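Local coordinates for glycoside Hydrolase (Bacteroides uniformis, PDB 5T99), which probably removes beta-linked galactose from agarose-derived oligosaccharides as a family 2 glycoside hydrolase, and binds the galactose mimic d-galacto-isofagomine, at residues 475-478 / 479-482; 453-456 / 457-461; 534-537 / 538-542. One frame throughout, in Å; residues are numbered along the deposited sequence.

Contact 1: 475-478 / 479-482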
ATOM      1  N   PRO A 475       0.927 -24.409   3.235  1.00 21.70           N
ATOM      2  CA  PRO A 475       0.473 -25.137   2.032  1.00 21.89           C
ATOM      3  C   PRO A 475       0.477 -26.653   2.209  1.00 21.47           C
ATOM      4  O   PRO A 475      -0.396 -27.329   1.671  1.00 21.46           O
ATOM      5  CB  PRO A 475       1.466 -24.698   0.951  1.00 22.34           C
ATOM      6  CG  PRO A 475       2.703 -24.320   1.696  1.00 22.34           C
ATOM      7  CD  PRO A 475       2.226 -23.745   3.006  1.00 22.52           C
ATOM      8  N   GLY A 476       1.424 -27.163   2.999  1.00 21.84           N
ATOM      9  CA  GLY A 476       1.462 -28.575   3.371  1.00 21.85           C
ATOM     10  C   GLY A 476       0.257 -29.064   4.159  1.00 22.28           C
ATOM     11  O   GLY A 476      -0.044 -30.265   4.149  1.00 21.63           O
ATOM     12  N   LYS A 477      -0.436 -28.149   4.839  1.00 22.87           N
ATOM     13  CA  LYS A 477      -1.643 -28.503   5.599  1.00 23.80           C
ATOM     14  C   LYS A 477      -2.983 -28.152   4.937  1.00 22.62           C
ATOM     15  O   LYS A 477      -4.029 -28.334   5.566  1.00 22.86           O
ATOM     16  CB  LYS A 477      -1.565 -27.875   6.999  1.00 25.08           C
ATOM     17  CG  LYS A 477      -0.322 -28.267   7.790  1.00 26.12           C
ATOM     18  CD  LYS A 477      -0.275 -29.763   8.059  1.00 26.79           C
ATOM     19  CE  LYS A 477       0.818 -30.117   9.060  1.00 27.85           C
ATOM     20  NZ  LYS A 477       0.695 -31.549   9.454  1.00 28.60           N
ATOM     21  N   TYR A 478      -2.978 -27.688   3.686  1.00 21.35           N
ATOM     22  CA  TYR A 478      -4.231 -27.273   3.033  1.00 21.17           C
ATOM     23  C   TYR A 478      -5.217 -28.433   2.902  1.00 21.95           C
ATOM     24  O   TYR A 478      -6.396 -28.277   3.209  1.00 20.90           O
ATOM     25  CB  TYR A 478      -3.987 -26.657   1.647  1.00 20.31           C
ATOM     26  CG  TYR A 478      -3.338 -25.282   1.609  1.00 19.46           C
ATOM     27  CD1 TYR A 478      -3.059 -24.549   2.775  1.00 19.56           C
ATOM     28  CD2 TYR A 478      -3.042 -24.691   0.388  1.00 19.12           C
ATOM     29  CE1 TYR A 478      -2.477 -23.284   2.708  1.00 19.22           C
ATOM     30  CE2 TYR A 478      -2.471 -23.430   0.315  1.00 19.13           C
ATOM     31  CZ  TYR A 478      -2.192 -22.732   1.474  1.00 18.96           C
ATOM     32  OH  TYR A 478      -1.622 -21.495   1.398  1.00 19.13           O
ATOM     33  N   ALA A 479      -4.728 -29.590   2.458  1.00 22.31           N
ATOM     34  CA  ALA A 479      -5.581 -30.758   2.313  1.00 23.13           C
ATOM     35  C   ALA A 479      -6.168 -31.205   3.654  1.00 23.73           C
ATOM     36  O   ALA A 479      -7.374 -31.452   3.756  1.00 24.16           O
ATOM     37  CB  ALA A 479      -4.820 -31.900   1.649  1.00 23.44           C
ATOM     38  N   GLU A 480      -5.321 -31.287   4.682  1.00 24.28           N
ATOM     39  CA  GLU A 480      -5.745 -31.775   6.001  1.00 23.92           C
ATOM     40  C   GLU A 480      -6.790 -30.864   6.663  1.00 23.49           C
ATOM     41  O   GLU A 480      -7.768 -31.363   7.221  1.00 24.18           O
ATOM     42  CB  GLU A 480      -4.535 -31.987   6.929  1.00 24.08           C
ATOM     43  CG  GLU A 480      -4.909 -32.386   8.351  1.00 25.22           C
ATOM     44  CD  GLU A 480      -3.713 -32.687   9.232  1.00 25.62           C
ATOM     45  OE1 GLU A 480      -3.321 -31.806  10.027  1.00 26.57           O
ATOM     46  OE2 GLU A 480      -3.177 -33.808   9.139  1.00 26.16           O
ATOM     47  N   VAL A 481      -6.594 -29.545   6.611  1.00 22.48           N
ATOM     48  CA  VAL A 481      -7.542 -28.621   7.255  1.00 21.99           C
ATOM     49  C   VAL A 481      -8.927 -28.670   6.611  1.00 21.64           C
ATOM     50  O   VAL A 481      -9.911 -28.469   7.303  1.00 21.24           O
ATOM     51  CB  VAL A 481      -7.020 -27.168   7.315  1.00 21.44           C
ATOM     52  CG1 VAL A 481      -7.134 -26.465   5.959  1.00 21.38           C
ATOM     53  CG2 VAL A 481      -7.745 -26.383   8.401  1.00 21.36           C
ATOM     54  N   GLN A 482      -8.983 -28.949   5.306  1.00 21.77           N
ATOM     55  CA  GLN A 482     -10.254 -29.167   4.590  1.00 22.64           C
ATOM     56  C   GLN A 482     -10.960 -30.484   4.981  1.00 23.05           C
ATOM     57  O   GLN A 482     -12.187 -30.541   4.984  1.00 24.06           O
ATOM     58  CB  GLN A 482     -10.053 -29.123   3.063  1.00 21.85           C
ATOM     59  CG  GLN A 482      -9.608 -27.775   2.529  1.00 21.69           C
ATOM     60  CD  GLN A 482      -9.257 -27.819   1.044  1.00 22.03           C
ATOM     61  OE1 GLN A 482     -10.128 -27.640   0.176  1.00 22.02           O
ATOM     62  NE2 GLN A 482      -7.976 -28.037   0.742  1.00 21.04           N
TER
HETATM   63  O   HOH W   1      -1.900 -29.586   1.167  1.00 21.66           O
HETATM   64  O   HOH W   2      -2.312 -31.578   4.018  1.00 17.43           O

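Contact 2: 453-456 / 457-461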
ATOM      1  N   TYR A 453      -0.419 -20.231  13.435  1.00 19.49           N
ATOM      2  CA  TYR A 453      -0.310 -21.470  14.202  1.00 19.64           C
ATOM      3  C   TYR A 453      -1.215 -22.497  13.509  1.00 19.60           C
ATOM      4  O   TYR A 453      -2.244 -22.139  12.912  1.00 19.74           O
ATOM      5  CB  TYR A 453      -0.696 -21.277  15.668  1.00 20.53           C
ATOM      6  CG  TYR A 453       0.156 -20.323  16.503  1.00 21.49           C
ATOM      7  CD1 TYR A 453       1.135 -19.504  15.941  1.00 22.49           C
ATOM      8  CD2 TYR A 453      -0.067 -20.206  17.875  1.00 22.70           C
ATOM      9  CE1 TYR A 453       1.881 -18.627  16.721  1.00 23.23           C
ATOM     10  CE2 TYR A 453       0.667 -19.325  18.656  1.00 23.04           C
ATOM     11  CZ  TYR A 453       1.637 -18.537  18.071  1.00 23.52           C
ATOM     12  OH  TYR A 453       2.375 -17.657  18.832  1.00 25.36           O
ATOM     13  N   TYR A 454      -0.801 -23.756  13.545  1.00 19.30           N
ATOM     14  CA  TYR A 454      -1.615 -24.863  13.052  1.00 19.58           C
ATOM     15  C   TYR A 454      -1.300 -26.146  13.848  1.00 19.26           C
ATOM     16  O   TYR A 454      -0.132 -26.501  13.974  1.00 19.12           O
ATOM     17  CB  TYR A 454      -1.390 -25.101  11.552  1.00 19.83           C
ATOM     18  CG  TYR A 454      -2.276 -26.200  11.028  1.00 20.21           C
ATOM     19  CD1 TYR A 454      -3.541 -25.923  10.526  1.00 20.11           C
ATOM     20  CD2 TYR A 454      -1.870 -27.533  11.090  1.00 20.83           C
ATOM     21  CE1 TYR A 454      -4.370 -26.939  10.083  1.00 20.36           C
ATOM     22  CE2 TYR A 454      -2.688 -28.555  10.648  1.00 20.88           C
ATOM     23  CZ  TYR A 454      -3.938 -28.256  10.146  1.00 21.11           C
ATOM     24  OH  TYR A 454      -4.738 -29.290   9.697  1.00 22.10           O
ATOM     25  N   PRO A 455      -2.308 -26.867  14.356  1.00 18.91           N
ATOM     26  CA  PRO A 455      -3.748 -26.624  14.120  1.00 18.46           C
ATOM     27  C   PRO A 455      -4.461 -25.689  15.130  1.00 17.73           C
ATOM     28  O   PRO A 455      -5.674 -25.520  15.026  1.00 17.49           O
ATOM     29  CB  PRO A 455      -4.335 -28.046  14.205  1.00 18.69           C
ATOM     30  CG  PRO A 455      -3.461 -28.727  15.219  1.00 18.71           C
ATOM     31  CD  PRO A 455      -2.069 -28.186  14.976  1.00 18.68           C
ATOM     32  N   ALA A 456      -3.724 -25.075  16.059  1.00 16.98           N
ATOM     33  CA  ALA A 456      -4.306 -24.384  17.234  1.00 16.91           C
ATOM     34  C   ALA A 456      -5.619 -23.610  17.007  1.00 16.79           C
ATOM     35  O   ALA A 456      -6.652 -24.043  17.487  1.00 16.73           O
ATOM     36  CB  ALA A 456      -3.265 -23.498  17.920  1.00 16.38           C
ATOM     37  N   PRO A 457      -5.594 -22.495  16.246  1.00 16.81           N
ATOM     38  CA  PRO A 457      -6.824 -21.695  16.104  1.00 16.72           C
ATOM     39  C   PRO A 457      -7.998 -22.428  15.416  1.00 16.61           C
ATOM     40  O   PRO A 457      -9.157 -22.065  15.660  1.00 16.40           O
ATOM     41  CB  PRO A 457      -6.367 -20.494  15.278  1.00 16.84           C
ATOM     42  CG  PRO A 457      -5.245 -21.018  14.462  1.00 17.17           C
ATOM     43  CD  PRO A 457      -4.553 -22.065  15.295  1.00 16.94           C
ATOM     44  N   PHE A 458      -7.695 -23.452  14.605  1.00 16.16           N
ATOM     45  CA  PHE A 458      -8.713 -24.339  14.031  1.00 16.10           C
ATOM     46  C   PHE A 458      -9.336 -25.293  15.061  1.00 16.73           C
ATOM     47  O   PHE A 458     -10.560 -25.551  15.025  1.00 15.84           O
ATOM     48  CB  PHE A 458      -8.145 -25.108  12.846  1.00 15.83           C
ATOM     49  CG  PHE A 458      -7.788 -24.224  11.697  1.00 16.39           C
ATOM     50  CD1 PHE A 458      -8.755 -23.850  10.778  1.00 16.39           C
ATOM     51  CD2 PHE A 458      -6.510 -23.712  11.562  1.00 16.50           C
ATOM     52  CE1 PHE A 458      -8.446 -23.015   9.730  1.00 16.58           C
ATOM     53  CE2 PHE A 458      -6.204 -22.856  10.518  1.00 16.53           C
ATOM     54  CZ  PHE A 458      -7.170 -22.513   9.598  1.00 16.38           C
ATOM     55  N   ASP A 459      -8.492 -25.817  15.959  1.00 16.86           N
ATOM     56  CA  ASP A 459      -8.925 -26.726  17.042  1.00 17.21           C
ATOM     57  C   ASP A 459      -9.458 -25.987  18.279  1.00 16.43           C
ATOM     58  O   ASP A 459     -10.224 -26.559  19.056  1.00 15.55           O
ATOM     59  CB  ASP A 459      -7.767 -27.639  17.482  1.00 17.95           C
ATOM     60  CG  ASP A 459      -7.343 -28.637  16.406  1.00 18.87           C
ATOM     61  OD1 ASP A 459      -8.043 -28.794  15.380  1.00 19.35           O
ATOM     62  OD2 ASP A 459      -6.286 -29.280  16.605  1.00 20.02           O
ATOM     63  N   ASN A 460      -9.034 -24.730  18.453  1.00 15.51           N
ATOM     64  CA  ASN A 460      -9.442 -23.907  19.582  1.00 14.84           C
ATOM     65  C   ASN A 460     -10.653 -22.998  19.290  1.00 14.40           C
ATOM     66  O   ASN A 460     -10.848 -21.990  19.977  1.00 13.84           O
ATOM     67  CB  ASN A 460      -8.265 -23.036  20.033  1.00 14.90           C
ATOM     68  CG  ASN A 460      -7.046 -23.842  20.452  1.00 14.74           C
ATOM     69  OD1 ASN A 460      -7.106 -25.053  20.597  1.00 14.56           O
ATOM     70  ND2 ASN A 460      -5.924 -23.155  20.632  1.00 14.67           N
ATOM     71  N   ASN A 461     -11.449 -23.326  18.267  1.00 14.21           N
ATOM     72  CA  ASN A 461     -12.697 -22.594  17.981  1.00 14.18           C
ATOM     73  C   ASN A 461     -12.483 -21.109  17.619  1.00 14.37           C
ATOM     74  O   ASN A 461     -13.398 -20.327  17.764  1.00 14.26           O
ATOM     75  CB  ASN A 461     -13.659 -22.747  19.182  1.00 13.88           C
ATOM     76  CG  ASN A 461     -15.108 -22.441  18.849  1.00 13.64           C
ATOM     77  OD1 ASN A 461     -15.623 -22.756  17.766  1.00 13.48           O
ATOM     78  ND2 ASN A 461     -15.785 -21.834  19.807  1.00 13.38           N
TER

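Contact 3: 534-537 / 538-542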
ATOM      1  N   PRO A 534       8.158 -19.827  -4.107  1.00 22.44           N
ATOM      2  CA  PRO A 534       6.829 -19.662  -4.721  1.00 22.30           C
ATOM      3  C   PRO A 534       6.262 -20.918  -5.396  1.00 22.49           C
ATOM      4  O   PRO A 534       5.035 -21.117  -5.398  1.00 22.76           O
ATOM      5  CB  PRO A 534       7.063 -18.557  -5.758  1.00 22.02           C
ATOM      6  CG  PRO A 534       8.164 -17.740  -5.184  1.00 22.31           C
ATOM      7  CD  PRO A 534       9.060 -18.710  -4.457  1.00 22.42           C
ATOM      8  N   ASP A 535       7.151 -21.743  -5.952  1.00 21.94           N
ATOM      9  CA  ASP A 535       6.778 -22.986  -6.655  1.00 22.24           C
ATOM     10  C   ASP A 535       5.919 -23.899  -5.759  1.00 21.69           C
ATOM     11  O   ASP A 535       4.994 -24.559  -6.240  1.00 20.56           O
ATOM     12  CB  ASP A 535       8.027 -23.786  -7.117  1.00 22.70           C
ATOM     13  CG  ASP A 535       9.126 -22.910  -7.740  1.00 23.25           C
ATOM     14  OD1 ASP A 535       9.679 -23.266  -8.810  1.00 22.89           O
ATOM     15  OD2 ASP A 535       9.461 -21.872  -7.136  1.00 24.49           O
ATOM     16  N   ILE A 536       6.254 -23.935  -4.465  1.00 21.70           N
ATOM     17  CA  ILE A 536       5.540 -24.747  -3.473  1.00 22.43           C
ATOM     18  C   ILE A 536       4.101 -24.246  -3.283  1.00 21.70           C
ATOM     19  O   ILE A 536       3.171 -25.058  -3.220  1.00 21.46           O
ATOM     20  CB  ILE A 536       6.300 -24.777  -2.110  1.00 23.30           C
ATOM     21  CG1 ILE A 536       7.619 -25.554  -2.233  1.00 24.00           C
ATOM     22  CG2 ILE A 536       5.447 -25.355  -0.981  1.00 23.30           C
ATOM     23  CD1 ILE A 536       7.457 -27.054  -2.425  1.00 24.64           C
ATOM     24  N   GLU A 537       3.911 -22.928  -3.196  1.00 20.84           N
ATOM     25  CA  GLU A 537       2.547 -22.388  -3.074  1.00 20.57           C
ATOM     26  C   GLU A 537       1.726 -22.673  -4.341  1.00 20.55           C
ATOM     27  O   GLU A 537       0.586 -23.144  -4.247  1.00 19.69           O
ATOM     28  CB  GLU A 537       2.545 -20.892  -2.766  1.00 20.22           C
ATOM     29  CG  GLU A 537       1.193 -20.360  -2.286  1.00 20.57           C
ATOM     30  CD  GLU A 537       0.712 -20.958  -0.977  1.00 20.32           C
ATOM     31  OE1 GLU A 537       1.549 -21.212  -0.077  1.00 20.66           O
ATOM     32  OE2 GLU A 537      -0.509 -21.153  -0.846  1.00 19.30           O
ATOM     33  N   PHE A 538       2.318 -22.417  -5.513  1.00 20.20           N
ATOM     34  CA  PHE A 538       1.646 -22.693  -6.794  1.00 20.67           C
ATOM     35  C   PHE A 538       1.151 -24.132  -6.850  1.00 21.42           C
ATOM     36  O   PHE A 538       0.004 -24.387  -7.229  1.00 20.08           O
ATOM     37  CB  PHE A 538       2.559 -22.439  -8.012  1.00 20.09           C
ATOM     38  CG  PHE A 538       3.094 -21.034  -8.114  1.00 19.77           C
ATOM     39  CD1 PHE A 538       2.482 -19.954  -7.455  1.00 19.53           C
ATOM     40  CD2 PHE A 538       4.206 -20.788  -8.893  1.00 19.57           C
ATOM     41  CE1 PHE A 538       3.000 -18.682  -7.553  1.00 19.76           C
ATOM     42  CE2 PHE A 538       4.728 -19.506  -9.005  1.00 20.02           C
ATOM     43  CZ  PHE A 538       4.127 -18.452  -8.337  1.00 20.19           C
ATOM     44  N   HIS A 539       2.032 -25.055  -6.464  1.00 22.41           N
ATOM     45  CA  HIS A 539       1.715 -26.469  -6.442  1.00 23.35           C
ATOM     46  C   HIS A 539       0.500 -26.759  -5.561  1.00 22.88           C
ATOM     47  O   HIS A 539      -0.461 -27.385  -6.015  1.00 22.93           O
ATOM     48  CB  HIS A 539       2.921 -27.275  -5.953  1.00 25.14           C
ATOM     49  CG  HIS A 539       2.700 -28.750  -5.988  1.00 26.37           C
ATOM     50  ND1 HIS A 539       2.605 -29.516  -4.845  1.00 27.23           N
ATOM     51  CD2 HIS A 539       2.509 -29.592  -7.026  1.00 27.98           C
ATOM     52  CE1 HIS A 539       2.393 -30.774  -5.181  1.00 28.15           C
ATOM     53  NE2 HIS A 539       2.323 -30.847  -6.499  1.00 29.31           N
ATOM     54  N   PHE A 540       0.536 -26.291  -4.315  1.00 22.39           N
ATOM     55  CA  PHE A 540      -0.545 -26.586  -3.369  1.00 22.08           C
ATOM     56  C   PHE A 540      -1.826 -25.779  -3.646  1.00 21.92           C
ATOM     57  O   PHE A 540      -2.914 -26.247  -3.302  1.00 22.01           O
ATOM     58  CB  PHE A 540      -0.068 -26.467  -1.909  1.00 22.65           C
ATOM     59  CG  PHE A 540       0.798 -27.632  -1.450  1.00 22.78           C
ATOM     60  CD1 PHE A 540       0.235 -28.888  -1.208  1.00 22.80           C
ATOM     61  CD2 PHE A 540       2.175 -27.482  -1.255  1.00 23.11           C
ATOM     62  CE1 PHE A 540       1.022 -29.965  -0.785  1.00 22.87           C
ATOM     63  CE2 PHE A 540       2.966 -28.557  -0.827  1.00 22.99           C
ATOM     64  CZ  PHE A 540       2.390 -29.798  -0.597  1.00 22.43           C
ATOM     65  N   GLN A 541      -1.717 -24.606  -4.287  1.00 21.27           N
ATOM     66  CA  GLN A 541      -2.905 -23.883  -4.787  1.00 21.09           C
ATOM     67  C   GLN A 541      -3.618 -24.671  -5.881  1.00 22.40           C
ATOM     68  O   GLN A 541      -4.854 -24.727  -5.891  1.00 21.51           O
ATOM     69  CB  GLN A 541      -2.572 -22.478  -5.313  1.00 19.43           C
ATOM     70  CG  GLN A 541      -2.200 -21.471  -4.236  1.00 19.31           C
ATOM     71  CD  GLN A 541      -3.371 -20.943  -3.393  1.00 18.96           C
ATOM     72  OE1 GLN A 541      -4.543 -20.965  -3.798  1.00 17.94           O
ATOM     73  NE2 GLN A 541      -3.038 -20.435  -2.209  1.00 18.74           N
ATOM     74  N   GLU A 542      -2.856 -25.269  -6.800  1.00 24.53           N
ATOM     75  CA  GLU A 542      -3.448 -26.093  -7.869  1.00 26.91           C
ATOM     76  C   GLU A 542      -4.114 -27.354  -7.329  1.00 26.97           C
ATOM     77  O   GLU A 542      -5.178 -27.717  -7.804  1.00 28.30           O
ATOM     78  CB  GLU A 542      -2.423 -26.456  -8.944  1.00 28.92           C
ATOM     79  CG  GLU A 542      -2.022 -25.258  -9.795  1.00 32.15           C
ATOM     80  CD  GLU A 542      -0.872 -25.545 -10.753  1.00 34.40           C
ATOM     81  OE1 GLU A 542      -0.694 -26.738 -11.133  1.00 36.71           O
ATOM     82  OE2 GLU A 542      -0.158 -24.571 -11.125  1.00 33.09           O
TER

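Contact 1: 475-478 / 479-482
K477 and E480 lie side by side at the start of the helix, their side chains pointing the same way. K477 NZ nevertheless stays 4.1 Å from E480 OE1, beyond a salt bridge; E480 OE1 is hydrogen-bonded to Y454 OH instead. K477 holds the N-cap position, and K477 O accepts V481 N at 3.0 Å.

Y478, the next residue, is buried and works in two directions. Its ring turns back over P475, whose CA sits 3.4 Å above the plane of the Y478 ring, over its centre, and its hydroxyl is hydrogen-bonded to E537 OE2. Its carbonyl faces the following turn. There Q482 NE2 donates to Y478 O at 2.9 Å, coming from above the carbonyl plane (67° out of it), while the oxygen stays in the plane of the glutamine amide. The backbone N of Q482 reaches the same oxygen only through a weak bond. V481 CG1 presses against Y478 O as well, at 3.4 Å, because chi1 of 77° sets that methyl between the backbone N and the carbonyl carbon.

Two waters finish the turn. One links P475 O to A479 N, the other G476 O to E480 N, so first-turn N-H groups are satisfied by way of solvent.

This is a helix N-terminus within the TIM barrel, where the loop after strand 468-472 winds into helix 478-484.

Contact 2: 453-456 / 457-461
The ring of P457 is the main bump here, and it fits against Y453: P457 CD lies 4.0 Å from Y453 CB, and Y453 O also rests against CD and CG of the proline. A456, the adjoining residue, continues the chain beside it. On another side Y454 and F458 bring their rings together obliquely, with Y454 CD1 at 3.8 Å from F458 CD2 and the planes 57° apart. The tyrosine gets there because its CG is anti to the backbone N (chi1 -177°), and its side chain crosses that of F458 at about a right angle. The peptide bond before P455 is cis, and this fold-back puts P455 CB over the centre of the Y454 ring. Around these two rings, V481 and M471 press on both, filling in from helix 478-484 and strand 468-472.

The outer shoulder of the P455 ring carries the carboxylate of D459: D459 OD2 rests 3.2 Å from P455 CG, while OD1 is hydrogen-bonded to Y485 OH.

Two carbonyls tie the single turn of helix 456-459. P455, at the N-cap, accepts D459 N on its O at 3.0 Å and, weakly, F458 N; the same oxygen lies near the plane of the F458 ring, at its edge. A456 O takes N460 N at 2.7 Å, the nitrogen nearly in line with the C=O (174°) although the N-H itself points somewhat off. N460 then leaves the helix, and its ND2 bonds to Q421 O.

A proline fits at P457 because the first turn asks no N-H of it. The chemistry is consistent with a stiff bend: two prolines shape it, apolar contact fills the side of Y454 and F458, and polar groups gather at the D459 and N460 end.

Contact 3: 534-537 / 538-542
F538 lies back across P534 one turn earlier in helix 534-543, the helix that leads into strand 549-552 of the TIM barrel. This is the more deeply buried part of the contact. P534 O sits 3.3 Å above one face of the F538 ring, offset toward its rim, and the same oxygen accepts F538 N at 3.0 Å in a nearly straight bond (174°). CG stands anti to the carbonyl carbon (chi1 -59°), which swings the ring back over the carbonyl of P534 and brings F538 CZ to 3.9 Å from P534 CB. Y675 meets the ring edge-to-face, and Y603 and E550 also touch it. A serine at F538 would probably open a gap against P534 and leave the Y675 ring without its aromatic mate.

E537 is buried too, and the partly exposed Q541 reaches its carboxylate. Q541 NE2 donates to E537 OE2 at 3.0 Å, using the oxygen's anti lone pair, with the carboxylate and amide planes 48° apart. Y478 OH is hydrogen-bonded to that same OE2 and Y532 OH to OE1, so both carboxylate oxygens are engaged; these bonds would be expected to stabilise a negative charge there.

I536, H539 and F540 form the more open side, each of them partly exposed. I536 and F540 run side by side, pointing the same way. H539 ND1 stands 4.0 Å above the F540 ring, over its centre, while the methyl I536 CG2 lies in the ring plane at its edge, 3.9 Å from F540 CD2.

How the contacts relate
Contact 1 is the middle piece: it touches both neighbours, while contacts 2 and 3 stay about 12 Å apart at their nearest atoms. The three follow one another along the chain, each on a different helix of the same barrel, and none is wholly buried. Each seam holds one tyrosine-carboxylate bond: toward contact 2 the acid is the partly exposed E480, and V481 CG2 packs 3.6 Å from F458 CD1; toward contact 3 it is the buried E537, and P475 packs on F540. Their chemistry differs with place: contact 1 is a water-bridged helix start, contact 2 a proline-shaped single turn, and contact 3 a regular helix with the most buried residues.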